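PDB 6EIB: diguanylate cyclase from Vibrio cholerae serotype O1, which condenses two molecules of GTP into the second messenger c-di-GMP with the help of magnesium, through its GGDEF-type (GGEEF) catalytic domain, and takes part in biofilm formation. Local coordinates for residues 32-37 with 84-89; 45-50 with 113-118; 118-123 with 146-151. All blocks are in the same frame, centred on the assembly; numbering follows the deposited sequence.

Contact 1. Residues 32-37 with 84-89; sequences SCISID and IVLENT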
ATOM      1  N   SER A  32      -5.076   4.803   9.413  1.00 23.28           N
ATOM      2  CA  SER A  32      -5.311   3.716   8.442  1.00 20.91           C
ATOM      3  C   SER A  32      -4.042   3.183   7.805  1.00 20.56           C
ATOM      4  O   SER A  32      -3.011   3.856   7.741  1.00 21.01           O
ATOM      5  CB  SER A  32      -6.272   4.186   7.338  1.00 22.36           C
ATOM      6  OG  SER A  32      -7.595   4.364   7.826  1.00 24.67           O
ATOM      7  N   CYS A  33      -4.125   1.937   7.320  1.00 19.41           N
ATOM      8  CA  CYS A  33      -2.957   1.273   6.827  1.00 19.95           C
ATOM      9  C   CYS A  33      -3.336   0.522   5.559  1.00 20.07           C
ATOM     10  O   CYS A  33      -4.300  -0.229   5.579  1.00 19.95           O
ATOM     11  CB  CYS A  33      -2.438   0.309   7.902  1.00 18.92           C
ATOM     12  SG  CYS A  33      -0.980  -0.589   7.433  1.00 23.79           S
ATOM     13  N   ILE A  34      -2.611   0.751   4.469  1.00 20.72           N
ATOM     14  CA  ILE A  34      -2.864   0.008   3.208  1.00 18.47           C
ATOM     15  C   ILE A  34      -1.662  -0.809   2.849  1.00 18.38           C
ATOM     16  O   ILE A  34      -0.560  -0.270   2.757  1.00 18.65           O
ATOM     17  CB  ILE A  34      -3.138   0.940   2.003  1.00 18.84           C
ATOM     18  CG1 ILE A  34      -4.291   1.906   2.294  1.00 19.80           C
ATOM     19  CG2 ILE A  34      -3.456   0.075   0.743  1.00 17.95           C
ATOM     20  CD1 ILE A  34      -4.338   3.156   1.298  1.00 17.87           C
ATOM     21  N   SER A  35      -1.874  -2.096   2.613  1.00 18.82           N
ATOM     22  CA  SER A  35      -0.830  -2.984   2.142  1.00 19.80           C
ATOM     23  C   SER A  35      -1.057  -3.293   0.687  1.00 20.27           C
ATOM     24  O   SER A  35      -2.165  -3.648   0.313  1.00 21.77           O
ATOM     25  CB  SER A  35      -0.825  -4.311   2.925  1.00 20.44           C
ATOM     26  OG  SER A  35      -0.533  -4.074   4.286  1.00 20.12           O
ATOM     27  N   ILE A  36      -0.035  -3.122  -0.133  1.00 20.61           N
ATOM     28  CA  ILE A  36      -0.173  -3.279  -1.577  1.00 20.72           C
ATOM     29  C   ILE A  36       0.850  -4.248  -2.060  1.00 22.04           C
ATOM     30  O   ILE A  36       1.975  -4.212  -1.600  1.00 21.75           O
ATOM     31  CB  ILE A  36      -0.009  -1.926  -2.311  1.00 22.86           C
ATOM     32  CG1 ILE A  36      -1.242  -1.065  -2.068  1.00 22.51           C
ATOM     33  CG2 ILE A  36       0.173  -2.142  -3.834  1.00 23.68           C
ATOM     34  CD1 ILE A  36      -1.095   0.376  -2.566  1.00 24.05           C
ATOM     35  N   ASP A  37       0.452  -5.170  -2.942  1.00 23.97           N
ATOM     36  CA  ASP A  37       1.419  -6.055  -3.559  1.00 23.92           C
ATOM     37  C   ASP A  37       1.158  -6.043  -5.062  1.00 21.18           C
ATOM     38  O   ASP A  37       0.035  -6.212  -5.516  1.00 21.36           O
ATOM     39  CB  ASP A  37       1.329  -7.469  -2.983  1.00 30.17           C
ATOM     40  CG  ASP A  37       2.544  -8.325  -3.348  1.00 37.13           C
ATOM     41  OD1 ASP A  37       3.659  -8.036  -2.846  1.00 41.67           O
ATOM     42  OD2 ASP A  37       2.382  -9.330  -4.063  1.00 38.37           O
ATOM     43  N   ILE A  84       1.131   1.921   2.975  1.00 21.56           N
ATOM     44  CA  ILE A  84       0.813   3.334   3.104  1.00 21.80           C
ATOM     45  C   ILE A  84       0.109   3.550   4.426  1.00 21.47           C
ATOM     46  O   ILE A  84      -0.882   2.883   4.737  1.00 19.87           O
ATOM     47  CB  ILE A  84      -0.059   3.820   1.954  1.00 22.04           C
ATOM     48  CG1 ILE A  84       0.642   3.539   0.630  1.00 22.91           C
ATOM     49  CG2 ILE A  84      -0.352   5.347   2.065  1.00 28.43           C
ATOM     50  CD1 ILE A  84      -0.269   3.714  -0.553  1.00 26.80           C
ATOM     51  N   VAL A  85       0.617   4.512   5.188  1.00 21.35           N
ATOM     52  CA  VAL A  85       0.029   4.831   6.472  1.00 21.51           C
ATOM     53  C   VAL A  85      -0.594   6.186   6.419  1.00 21.02           C
ATOM     54  O   VAL A  85       0.082   7.148   6.041  1.00 20.85           O
ATOM     55  CB  VAL A  85       1.093   4.785   7.596  1.00 22.80           C
ATOM     56  CG1 VAL A  85       0.498   5.293   8.947  1.00 20.99           C
ATOM     57  CG2 VAL A  85       1.660   3.353   7.711  1.00 20.53           C
ATOM     58  N   LEU A  86      -1.878   6.274   6.775  1.00 22.56           N
ATOM     59  CA  LEU A  86      -2.605   7.554   6.645  1.00 26.16           C
ATOM     60  C   LEU A  86      -3.062   8.089   8.003  1.00 27.08           C
ATOM     61  O   LEU A  86      -3.960   7.528   8.621  1.00 25.63           O
ATOM     62  CB  LEU A  86      -3.819   7.414   5.725  1.00 28.13           C
ATOM     63  CG  LEU A  86      -3.757   6.971   4.255  1.00 32.39           C
ATOM     64  CD1 LEU A  86      -5.156   6.679   3.749  1.00 34.03           C
ATOM     65  CD2 LEU A  86      -3.218   8.076   3.385  1.00 36.32           C
ATOM     66  N   GLU A  87      -2.420   9.140   8.496  1.00 29.45           N
ATOM     67  CA  GLU A  87      -2.855   9.732   9.778  1.00 30.09           C
ATOM     68  C   GLU A  87      -4.205  10.431   9.696  1.00 29.72           C
ATOM     69  O   GLU A  87      -4.577  10.986   8.657  1.00 28.98           O
ATOM     70  CB  GLU A  87      -1.804  10.697  10.315  1.00 32.19           C
ATOM     71  CG  GLU A  87      -0.514  10.024  10.741  1.00 32.35           C
ATOM     72  CD  GLU A  87       0.360  10.969  11.577  1.00 34.43           C
ATOM     73  OE1 GLU A  87       1.305  11.547  11.000  1.00 35.80           O
ATOM     74  OE2 GLU A  87       0.105  11.146  12.795  1.00 35.39           O
ATOM     75  N   ASN A  88      -4.931  10.404  10.806  1.00 29.79           N
ATOM     76  CA  ASN A  88      -6.224  11.067  10.898  1.00 31.24           C
ATOM     77  C   ASN A  88      -7.111  10.731   9.692  1.00 30.88           C
ATOM     78  O   ASN A  88      -7.720  11.620   9.075  1.00 31.77           O
ATOM     79  CB  ASN A  88      -6.050  12.596  11.043  1.00 34.74           C
ATOM     80  CG  ASN A  88      -7.243  13.231  11.689  1.00 38.35           C
ATOM     81  OD1 ASN A  88      -7.942  12.575  12.465  1.00 38.42           O
ATOM     82  ND2 ASN A  88      -7.473  14.523  11.419  1.00 41.66           N
ATOM     83  N   THR A  89      -7.157   9.440   9.360  1.00 26.25           N
ATOM     84  CA  THR A  89      -7.899   8.953   8.209  1.00 26.36           C
ATOM     85  C   THR A  89      -8.697   7.709   8.581  1.00 25.02           C
ATOM     86  O   THR A  89      -8.152   6.730   9.133  1.00 22.61           O
ATOM     87  CB  THR A  89      -6.952   8.635   7.046  1.00 27.55           C
ATOM     88  OG1 THR A  89      -6.246   9.831   6.682  1.00 28.41           O
ATOM     89  CG2 THR A  89      -7.738   8.136   5.819  1.00 28.68           C
TER
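Strands 32-37 and 84-87 run antiparallel in the central sheet of the GGDEF domain, their axes 4.8 Å apart at the closest point and their directions 164° apart. Ser32 faces Leu86 and Ile34 faces Ile84 in hydrogen-bonded pairs, with Cys33 and Val85 forming the non-hydrogen-bonded pair between them. All four backbone bonds are short and nearly straight; that from Ser32 N to Leu86 O (3.0 Å) lies in the carbonyl plane on a lone pair, whereas Leu86 N meets Ser32 O from above the carbonyl plane. The CA-H groups of Val85 and Cys33 add weaker contacts to Ser32 O and Ile84 O.

Ser32, Ile34, Ile84 and Leu86 share one face of the sheet. The hydroxyl of Ser32 lies beside its own backbone N (chi1 -70°) and reaches across to donate to Thr89 O of segment 84-89, with 2.8 Å between Ser32 OG and that oxygen. It comes from above the carbonyl plane, tying Thr89 to strand 32-37. Within 84-89 Thr89 OG1 donates back to Glu87 O. Ile34 and Ile84 meet through their CB atoms, 4.2 Å apart, both with CG1 beside the backbone N. Farther along, Ile36 and Ile84 cross obliquely and meet at their CD1 methyls, 4.0 Å apart.

Asp37, a magnesium ligand by similarity, ends the segment without touching 84-89. Helix 91-107 covers the Ser32, Ile34 and Leu86 face through Ala94, Leu97 and Ala98, while helix 133-148 packs on Cys33 from the opposite face. Strand 119-125 bonds along the other edge of 32-37, and Val85 pairs with Phe73 on the far side of 84-87.

Contact 2. Residues 45-50 with 113-118; sequences NDQFGH and QNEHIY. With EDO (1,2-ethanediol), chain K.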
ATOM      1  N   ASN A  45       9.895  -8.625 -14.147  1.00 36.62           N
ATOM      2  CA  ASN A  45      11.354  -8.537 -14.150  1.00 37.71           C
ATOM      3  C   ASN A  45      11.991  -9.595 -15.048  1.00 38.81           C
ATOM      4  O   ASN A  45      12.942  -9.297 -15.772  1.00 40.39           O
ATOM      5  CB  ASN A  45      11.906  -8.638 -12.716  1.00 38.32           C
ATOM      6  CG  ASN A  45      11.687  -7.348 -11.923  1.00 37.56           C
ATOM      7  OD1 ASN A  45      12.524  -6.440 -11.933  1.00 37.93           O
ATOM      8  ND2 ASN A  45      10.540  -7.254 -11.261  1.00 36.29           N
ATOM      9  N   ASP A  46      11.432 -10.803 -15.056  1.00 38.99           N
ATOM     10  CA  ASP A  46      11.940 -11.884 -15.917  1.00 41.55           C
ATOM     11  C   ASP A  46      11.857 -11.513 -17.382  1.00 42.85           C
ATOM     12  O   ASP A  46      12.778 -11.785 -18.139  1.00 44.60           O
ATOM     13  CB  ASP A  46      11.148 -13.171 -15.686  1.00 41.85           C
ATOM     14  CG  ASP A  46      11.436 -13.797 -14.345  1.00 43.60           C
ATOM     15  OD1 ASP A  46      12.429 -13.395 -13.689  1.00 44.29           O
ATOM     16  OD2 ASP A  46      10.595 -14.618 -13.912  1.00 43.84           O
ATOM     17  N   GLN A  47      10.777 -10.842 -17.766  1.00 43.20           N
ATOM     18  CA  GLN A  47      10.529 -10.547 -19.179  1.00 45.09           C
ATOM     19  C   GLN A  47      11.101  -9.204 -19.635  1.00 46.35           C
ATOM     20  O   GLN A  47      11.541  -9.076 -20.780  1.00 49.49           O
ATOM     21  CB  GLN A  47       9.021 -10.542 -19.468  1.00 44.29           C
ATOM     22  CG  GLN A  47       8.683 -10.225 -20.937  1.00 45.99           C
ATOM     23  CD  GLN A  47       7.189 -10.051 -21.200  1.00 44.98           C
ATOM     24  OE1 GLN A  47       6.368 -10.116 -20.277  1.00 43.97           O
ATOM     25  NE2 GLN A  47       6.831  -9.841 -22.467  1.00 45.75           N
ATOM     26  N   PHE A  48      11.195  -8.238 -18.732  1.00 44.10           N
ATOM     27  CA  PHE A  48      11.632  -6.910 -19.131  1.00 44.10           C
ATOM     28  C   PHE A  48      12.913  -6.469 -18.454  1.00 45.02           C
ATOM     29  O   PHE A  48      13.534  -5.498 -18.880  1.00 47.04           O
ATOM     30  CB  PHE A  48      10.540  -5.875 -18.813  1.00 42.81           C
ATOM     31  CG  PHE A  48       9.253  -6.121 -19.525  1.00 42.00           C
ATOM     32  CD1 PHE A  48       9.057  -5.643 -20.815  1.00 42.63           C
ATOM     33  CD2 PHE A  48       8.236  -6.841 -18.907  1.00 40.65           C
ATOM     34  CE1 PHE A  48       7.866  -5.874 -21.480  1.00 41.86           C
ATOM     35  CE2 PHE A  48       7.041  -7.088 -19.566  1.00 40.43           C
ATOM     36  CZ  PHE A  48       6.859  -6.606 -20.858  1.00 41.01           C
ATOM     37  N   GLY A  49      13.342  -7.186 -17.425  1.00 44.30           N
ATOM     38  CA  GLY A  49      14.571  -6.798 -16.779  1.00 45.66           C
ATOM     39  C   GLY A  49      14.376  -5.909 -15.580  1.00 45.97           C
ATOM     40  O   GLY A  49      13.322  -5.288 -15.395  1.00 42.90           O
ATOM     41  N   HIS A  50      15.417  -5.877 -14.755  1.00 48.97           N
ATOM     42  CA  HIS A  50      15.410  -5.204 -13.464  1.00 50.48           C
ATOM     43  C   HIS A  50      15.208  -3.688 -13.545  1.00 49.69           C
ATOM     44  O   HIS A  50      14.561  -3.092 -12.678  1.00 47.62           O
ATOM     45  CB  HIS A  50      16.737  -5.508 -12.755  1.00 54.95           C
ATOM     46  CG  HIS A  50      16.849  -4.927 -11.380  1.00 57.51           C
ATOM     47  ND1 HIS A  50      16.378  -5.572 -10.254  1.00 57.56           N
ATOM     48  CD2 HIS A  50      17.364  -3.748 -10.952  1.00 59.28           C
ATOM     49  CE1 HIS A  50      16.610  -4.822  -9.192  1.00 57.62           C
ATOM     50  NE2 HIS A  50      17.207  -3.711  -9.587  1.00 58.86           N
ATOM     51  N   GLN A 113       5.390  -1.888 -25.373  1.00 33.37           N
ATOM     52  CA  GLN A 113       4.255  -2.707 -25.775  1.00 43.78           C
ATOM     53  C   GLN A 113       2.985  -2.482 -24.977  1.00 31.69           C
ATOM     54  O   GLN A 113       2.062  -3.294 -25.067  1.00 32.50           O
ATOM     55  CB  GLN A 113       4.628  -4.193 -25.774  1.00 44.46           C
ATOM     56  CG  GLN A 113       4.962  -4.808 -24.437  1.00 44.38           C
ATOM     57  CD  GLN A 113       5.500  -6.212 -24.652  1.00 46.89           C
ATOM     58  OE1 GLN A 113       6.704  -6.386 -24.849  1.00 48.41           O
ATOM     59  NE2 GLN A 113       4.612  -7.211 -24.656  1.00 46.47           N
ATOM     60  N   ASN A 114       2.910  -1.369 -24.236  1.00 31.34           N
ATOM     61  CA  ASN A 114       1.692  -1.033 -23.505  1.00 32.95           C
ATOM     62  C   ASN A 114       1.234  -2.196 -22.636  1.00 32.56           C
ATOM     63  O   ASN A 114       0.071  -2.576 -22.636  1.00 31.33           O
ATOM     64  CB  ASN A 114       0.576  -0.637 -24.453  1.00 31.54           C
ATOM     65  CG  ASN A 114       0.918   0.593 -25.246  1.00 38.22           C
ATOM     66  OD1 ASN A 114       1.462   1.558 -24.703  1.00 33.38           O
ATOM     67  ND2 ASN A 114       0.626   0.563 -26.549  1.00 39.70           N
ATOM     68  N   GLU A 115       2.159  -2.731 -21.869  1.00 33.81           N
ATOM     69  CA  GLU A 115       1.869  -3.819 -20.949  1.00 33.45           C
ATOM     70  C   GLU A 115       1.027  -3.309 -19.791  1.00 32.87           C
ATOM     71  O   GLU A 115       1.286  -2.213 -19.268  1.00 33.12           O
ATOM     72  CB  GLU A 115       3.176  -4.407 -20.436  1.00 35.44           C
ATOM     73  CG  GLU A 115       3.027  -5.573 -19.478  1.00 37.35           C
ATOM     74  CD  GLU A 115       2.831  -6.897 -20.203  1.00 40.97           C
ATOM     75  OE1 GLU A 115       2.783  -6.894 -21.455  1.00 42.27           O
ATOM     76  OE2 GLU A 115       2.763  -7.940 -19.505  1.00 43.28           O
ATOM     77  N   HIS A 116       0.007  -4.070 -19.388  1.00 30.55           N
ATOM     78  CA  HIS A 116      -0.763  -3.651 -18.222  1.00 29.19           C
ATOM     79  C   HIS A 116      -0.370  -4.478 -17.002  1.00 26.91           C
ATOM     80  O   HIS A 116      -0.146  -5.693 -17.089  1.00 26.45           O
ATOM     81  CB  HIS A 116      -2.272  -3.723 -18.484  1.00 28.71           C
ATOM     82  CG  HIS A 116      -2.763  -2.624 -19.379  1.00 28.69           C
ATOM     83  ND1 HIS A 116      -3.172  -1.396 -18.897  1.00 28.33           N
ATOM     84  CD2 HIS A 116      -2.877  -2.560 -20.722  1.00 31.87           C
ATOM     85  CE1 HIS A 116      -3.528  -0.626 -19.908  1.00 31.56           C
ATOM     86  NE2 HIS A 116      -3.360  -1.302 -21.032  1.00 31.93           N
ATOM     87  N   ILE A 117      -0.166  -3.779 -15.894  1.00 24.70           N
ATOM     88  CA  ILE A 117       0.263  -4.396 -14.646  1.00 24.32           C
ATOM     89  C   ILE A 117      -0.775  -4.077 -13.570  1.00 23.96           C
ATOM     90  O   ILE A 117      -1.362  -2.988 -13.578  1.00 23.39           O
ATOM     91  CB  ILE A 117       1.669  -3.889 -14.233  1.00 23.79           C
ATOM     92  CG1 ILE A 117       2.623  -3.992 -15.416  1.00 26.58           C
ATOM     93  CG2 ILE A 117       2.253  -4.675 -13.037  1.00 21.95           C
ATOM     94  CD1 ILE A 117       4.020  -3.436 -15.122  1.00 28.29           C
ATOM     95  N   TYR A 118      -0.968  -4.999 -12.628  1.00 21.55           N
ATOM     96  CA  TYR A 118      -2.047  -4.900 -11.651  1.00 20.39           C
ATOM     97  C   TYR A 118      -1.495  -5.053 -10.222  1.00 20.06           C
ATOM     98  O   TYR A 118      -0.374  -5.533 -10.023  1.00 20.15           O
ATOM     99  CB  TYR A 118      -3.127  -5.981 -11.944  1.00 23.06           C
ATOM    100  CG  TYR A 118      -3.656  -5.941 -13.366  1.00 23.95           C
ATOM    101  CD1 TYR A 118      -4.738  -5.130 -13.691  1.00 23.94           C
ATOM    102  CD2 TYR A 118      -3.054  -6.674 -14.395  1.00 24.50           C
ATOM    103  CE1 TYR A 118      -5.225  -5.060 -14.997  1.00 25.63           C
ATOM    104  CE2 TYR A 118      -3.539  -6.581 -15.740  1.00 24.65           C
ATOM    105  CZ  TYR A 118      -4.620  -5.781 -16.003  1.00 25.13           C
ATOM    106  OH  TYR A 118      -5.145  -5.655 -17.279  1.00 28.71           O
TER
HETATM  107  C1  EDO K 207       0.625  -9.992 -17.221  1.00 49.26           C
HETATM  108  O1  EDO K 207      -0.744  -9.981 -16.779  1.00 49.30           O
HETATM  109  C2  EDO K 207       1.491  -9.259 -16.200  1.00 49.34           C
HETATM  110  O2  EDO K 207       0.975  -7.941 -15.920  1.00 48.37           O
HETATM  111  O   HOH W   1       8.810  -8.661 -24.226  1.00 48.94           O
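Phe48 CG stands beside its backbone N (chi1 -61°), which turns the ring from the end of helix 41-48 toward the loop, while Glu115 starts with CG anti to the backbone N and then bends at chi2 (83°) to bring its carboxylate to the ring tip. Gln113 takes the crowded position between backbone N and carbonyl carbon (chi1 65°) and then runs out extended. The loop carrying these two residues precedes strand 119-125 of the GGDEF domain, and contains a G1 beta bulge in which Asn114 and Glu115 both face Phe110.

The side-chain amide of Gln113 sits at the edge of the Phe48 ring, OE1 lying 3.6 Å from Phe48 CE1, with the amide and ring planes strongly inclined, an approach consistent with attraction between the amide oxygen and the slightly positive ring rim. Glu115 CD comes to 4.1 Å from Phe48 CZ, and CG of the preceding Gln47 lies over one face of the Phe48 ring, toward the rim. The ring of Phe111 also meets that of Phe48.

Gln47 and Gln113 reach toward each other tip to tip with their amides almost perpendicular. The helix closes with Gly49 N bonded to Asn45 O, and Gly49 leaves it with positive phi.

An ethanediol, probably from the crystallisation liquor, lies beside Glu115 and donates from O2 to His116 O. One water bridges the two glutamines, accepting from Gln47 NE2 at 2.9 Å and donating to Gln113 OE1 at 3.2 Å.

Contact 3. Residues 118-123 with 146-151; sequences YLCAGV and KAKRNG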
ATOM      1  N   TYR A 118      -0.968  -4.999 -12.628  1.00 21.55           N
ATOM      2  CA  TYR A 118      -2.047  -4.900 -11.651  1.00 20.39           C
ATOM      3  C   TYR A 118      -1.495  -5.053 -10.222  1.00 20.06           C
ATOM      4  O   TYR A 118      -0.374  -5.533 -10.023  1.00 20.15           O
ATOM      5  CB  TYR A 118      -3.127  -5.981 -11.944  1.00 23.06           C
ATOM      6  CG  TYR A 118      -3.656  -5.941 -13.366  1.00 23.95           C
ATOM      7  CD1 TYR A 118      -4.738  -5.130 -13.691  1.00 23.94           C
ATOM      8  CD2 TYR A 118      -3.054  -6.674 -14.395  1.00 24.50           C
ATOM      9  CE1 TYR A 118      -5.225  -5.060 -14.997  1.00 25.63           C
ATOM     10  CE2 TYR A 118      -3.539  -6.581 -15.740  1.00 24.65           C
ATOM     11  CZ  TYR A 118      -4.620  -5.781 -16.003  1.00 25.13           C
ATOM     12  OH  TYR A 118      -5.145  -5.655 -17.279  1.00 28.71           O
ATOM     13  N   LEU A 119      -2.291  -4.670  -9.231  1.00 19.53           N
ATOM     14  CA  LEU A 119      -1.871  -4.815  -7.846  1.00 19.64           C
ATOM     15  C   LEU A 119      -3.065  -5.262  -7.028  1.00 20.94           C
ATOM     16  O   LEU A 119      -4.192  -5.187  -7.512  1.00 22.99           O
ATOM     17  CB  LEU A 119      -1.277  -3.478  -7.323  1.00 18.98           C
ATOM     18  CG  LEU A 119      -2.142  -2.211  -7.244  1.00 20.06           C
ATOM     19  CD1 LEU A 119      -3.010  -2.185  -5.979  1.00 19.58           C
ATOM     20  CD2 LEU A 119      -1.242  -0.974  -7.300  1.00 19.34           C
ATOM     21  N   CYS A 120      -2.835  -5.757  -5.812  1.00 20.78           N
ATOM     22  CA  CYS A 120      -3.935  -6.013  -4.882  1.00 19.09           C
ATOM     23  C   CYS A 120      -3.649  -5.177  -3.662  1.00 18.47           C
ATOM     24  O   CYS A 120      -2.505  -4.805  -3.449  1.00 18.27           O
ATOM     25  CB  CYS A 120      -4.040  -7.485  -4.474  1.00 17.18           C
ATOM     26  SG  CYS A 120      -4.637  -8.532  -5.847  1.00 23.85           S
ATOM     27  N   ALA A 121      -4.669  -4.923  -2.851  1.00 18.85           N
ATOM     28  CA  ALA A 121      -4.465  -4.098  -1.669  1.00 18.95           C
ATOM     29  C   ALA A 121      -5.321  -4.623  -0.553  1.00 20.76           C
ATOM     30  O   ALA A 121      -6.432  -5.129  -0.789  1.00 22.44           O
ATOM     31  CB  ALA A 121      -4.812  -2.587  -1.966  1.00 17.08           C
ATOM     32  N   GLY A 122      -4.800  -4.536   0.669  1.00 19.61           N
ATOM     33  CA  GLY A 122      -5.610  -4.862   1.824  1.00 18.98           C
ATOM     34  C   GLY A 122      -5.595  -3.613   2.707  1.00 18.22           C
ATOM     35  O   GLY A 122      -4.565  -2.927   2.789  1.00 17.57           O
ATOM     36  N   VAL A 123      -6.700  -3.341   3.382  1.00 18.67           N
ATOM     37  CA  VAL A 123      -6.833  -2.115   4.194  1.00 19.39           C
ATOM     38  C   VAL A 123      -7.315  -2.363   5.624  1.00 19.62           C
ATOM     39  O   VAL A 123      -8.251  -3.128   5.864  1.00 21.28           O
ATOM     40  CB  VAL A 123      -7.832  -1.151   3.553  1.00 19.15           C
ATOM     41  CG1 VAL A 123      -7.828   0.180   4.293  1.00 19.54           C
ATOM     42  CG2 VAL A 123      -7.524  -0.977   2.066  1.00 18.73           C
ATOM     43  N   LYS A 146      -6.471 -11.989   1.473  1.00 18.37           N
ATOM     44  CA  LYS A 146      -7.868 -12.323   1.202  1.00 23.13           C
ATOM     45  C   LYS A 146      -8.236 -11.799  -0.212  1.00 25.68           C
ATOM     46  O   LYS A 146      -8.864 -12.504  -1.022  1.00 25.94           O
ATOM     47  CB  LYS A 146      -8.743 -11.713   2.293  1.00 26.56           C
ATOM     48  CG  LYS A 146     -10.219 -12.074   2.332  1.00 29.31           C
ATOM     49  CD  LYS A 146     -10.928 -11.236   3.438  1.00 61.74           C
ATOM     50  CE  LYS A 146     -10.148 -11.241   4.788  1.00 63.52           C
ATOM     51  NZ  LYS A 146     -10.551 -10.161   5.802  1.00 62.32           N
ATOM     52  N   ALA A 147      -7.808 -10.573  -0.514  1.00 24.89           N
ATOM     53  CA  ALA A 147      -8.034  -9.994  -1.843  1.00 24.64           C
ATOM     54  C   ALA A 147      -7.445 -10.885  -2.948  1.00 26.33           C
ATOM     55  O   ALA A 147      -8.091 -11.190  -3.953  1.00 27.24           O
ATOM     56  CB  ALA A 147      -7.430  -8.583  -1.906  1.00 24.84           C
ATOM     57  N   LYS A 148      -6.211 -11.318  -2.736  1.00 27.06           N
ATOM     58  CA  LYS A 148      -5.485 -12.159  -3.690  1.00 27.97           C
ATOM     59  C   LYS A 148      -6.157 -13.510  -3.965  1.00 28.30           C
ATOM     60  O   LYS A 148      -5.908 -14.123  -5.007  1.00 30.60           O
ATOM     61  CB  LYS A 148      -4.061 -12.359  -3.183  1.00 28.96           C
ATOM     62  CG  LYS A 148      -3.238 -11.094  -3.224  1.00 29.39           C
ATOM     63  CD  LYS A 148      -1.878 -11.307  -2.533  1.00 32.84           C
ATOM     64  CE  LYS A 148      -0.957 -12.192  -3.339  1.00 35.70           C
ATOM     65  NZ  LYS A 148      -0.435 -11.397  -4.480  1.00 37.32           N
ATOM     66  N   ARG A 149      -7.005 -13.992  -3.056  1.00 27.23           N
ATOM     67  CA  ARG A 149      -7.673 -15.274  -3.275  1.00 30.00           C
ATOM     68  C   ARG A 149      -8.583 -15.237  -4.508  1.00 30.70           C
ATOM     69  O   ARG A 149      -8.922 -16.297  -5.059  1.00 29.49           O
ATOM     70  CB  ARG A 149      -8.535 -15.687  -2.072  1.00 32.29           C
ATOM     71  CG  ARG A 149      -7.818 -16.009  -0.791  1.00 34.93           C
ATOM     72  CD  ARG A 149      -6.651 -16.923  -0.946  1.00 38.40           C
ATOM     73  NE  ARG A 149      -7.050 -18.323  -0.937  1.00 42.90           N
ATOM     74  CZ  ARG A 149      -6.217 -19.355  -1.085  1.00 43.75           C
ATOM     75  NH1 ARG A 149      -4.913 -19.168  -1.249  1.00 42.69           N
ATOM     76  NH2 ARG A 149      -6.701 -20.580  -1.083  1.00 45.35           N
ATOM     77  N   ASN A 150      -9.028 -14.037  -4.900  1.00 31.23           N
ATOM     78  CA  ASN A 150      -9.973 -13.908  -6.015  1.00 34.02           C
ATOM     79  C   ASN A 150      -9.313 -13.486  -7.316  1.00 31.32           C
ATOM     80  O   ASN A 150      -9.970 -13.204  -8.313  1.00 30.99           O
ATOM     81  CB  ASN A 150     -11.085 -12.940  -5.618  1.00 37.63           C
ATOM     82  CG  ASN A 150     -12.020 -13.557  -4.603  1.00 41.88           C
ATOM     83  OD1 ASN A 150     -12.926 -14.309  -4.941  1.00 46.23           O
ATOM     84  ND2 ASN A 150     -11.775 -13.263  -3.342  1.00 42.56           N
ATOM     85  N   GLY A 151      -7.992 -13.446  -7.285  1.00 30.71           N
ATOM     86  CA  GLY A 151      -7.191 -13.140  -8.452  1.00 29.78           C
ATOM     87  C   GLY A 151      -6.337 -11.893  -8.329  1.00 27.10           C
ATOM     88  O   GLY A 151      -6.130 -11.345  -7.231  1.00 24.21           O
TER
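Strand 119-123 packs against the C-terminal part of helix 133-148, Cys120 and Lys148 approaching to 6.4 Å between their CA atoms. From Lys148 to Gly151 the chain forms a type I beta turn, closed by Gly151 N on Lys148 O. Gly151 has positive phi (118°), a backbone conformation easily taken by glycine.

Cys120 makes the largest single contribution. Its CB points to the helix, and the sulfur lies beside the backbone N (chi1 -71°), between Lys148 CG and Gly151 O. Lys148 CG touches both Cys120 CB and Cys120 SG, each at 3.9 Å, while the sulfur lies 3.5 Å from Gly151 O. One helical residue earlier, the methyl of Ala147 comes down on the strand backbone, with Ala147 CB 3.8 Å from Ala121 O and slightly farther from Cys120 CB. The small Ala147 and Cys120 side chains are consistent with the close approach of helix and sheet.

Past CG, Lys148 bends at chi3 and chi4, and its NZ forms a long, weak ion pair with Asp37 OD2. This places its positive charge near a residue that binds magnesium by similarity, where it may temper the local negative charge. Strand 154-157 runs parallel beside strand 119-125, and its Arg154 and Cys156 touch Ala147; helix 133-148 and the turn after it thus form the connection of a beta-alpha-beta unit in the GGDEF domain.

Contacts 1 and 3 are buried and share the central sheet, whereas contact 2 lies at the surface, about 26 Å from contact 1 between centres. Strands 31-38 and 119-125 are neighbours, so contact 1 continues directly into contact 3 through probable backbone hydrogen bonds, Asp37 O with Cys120 N among them. Contact 1 is strand pairing with branched aliphatic side chains; contact 3 is helix-on-sheet packing by small side chains and a lysine stem. Contact 2 instead relies on a ring rim, amides and water. Tyr118 lies in the segments of both contacts 2 and 3, where the chain passes from one to the other, and helix 41-48 follows strand 31-38 in the chain.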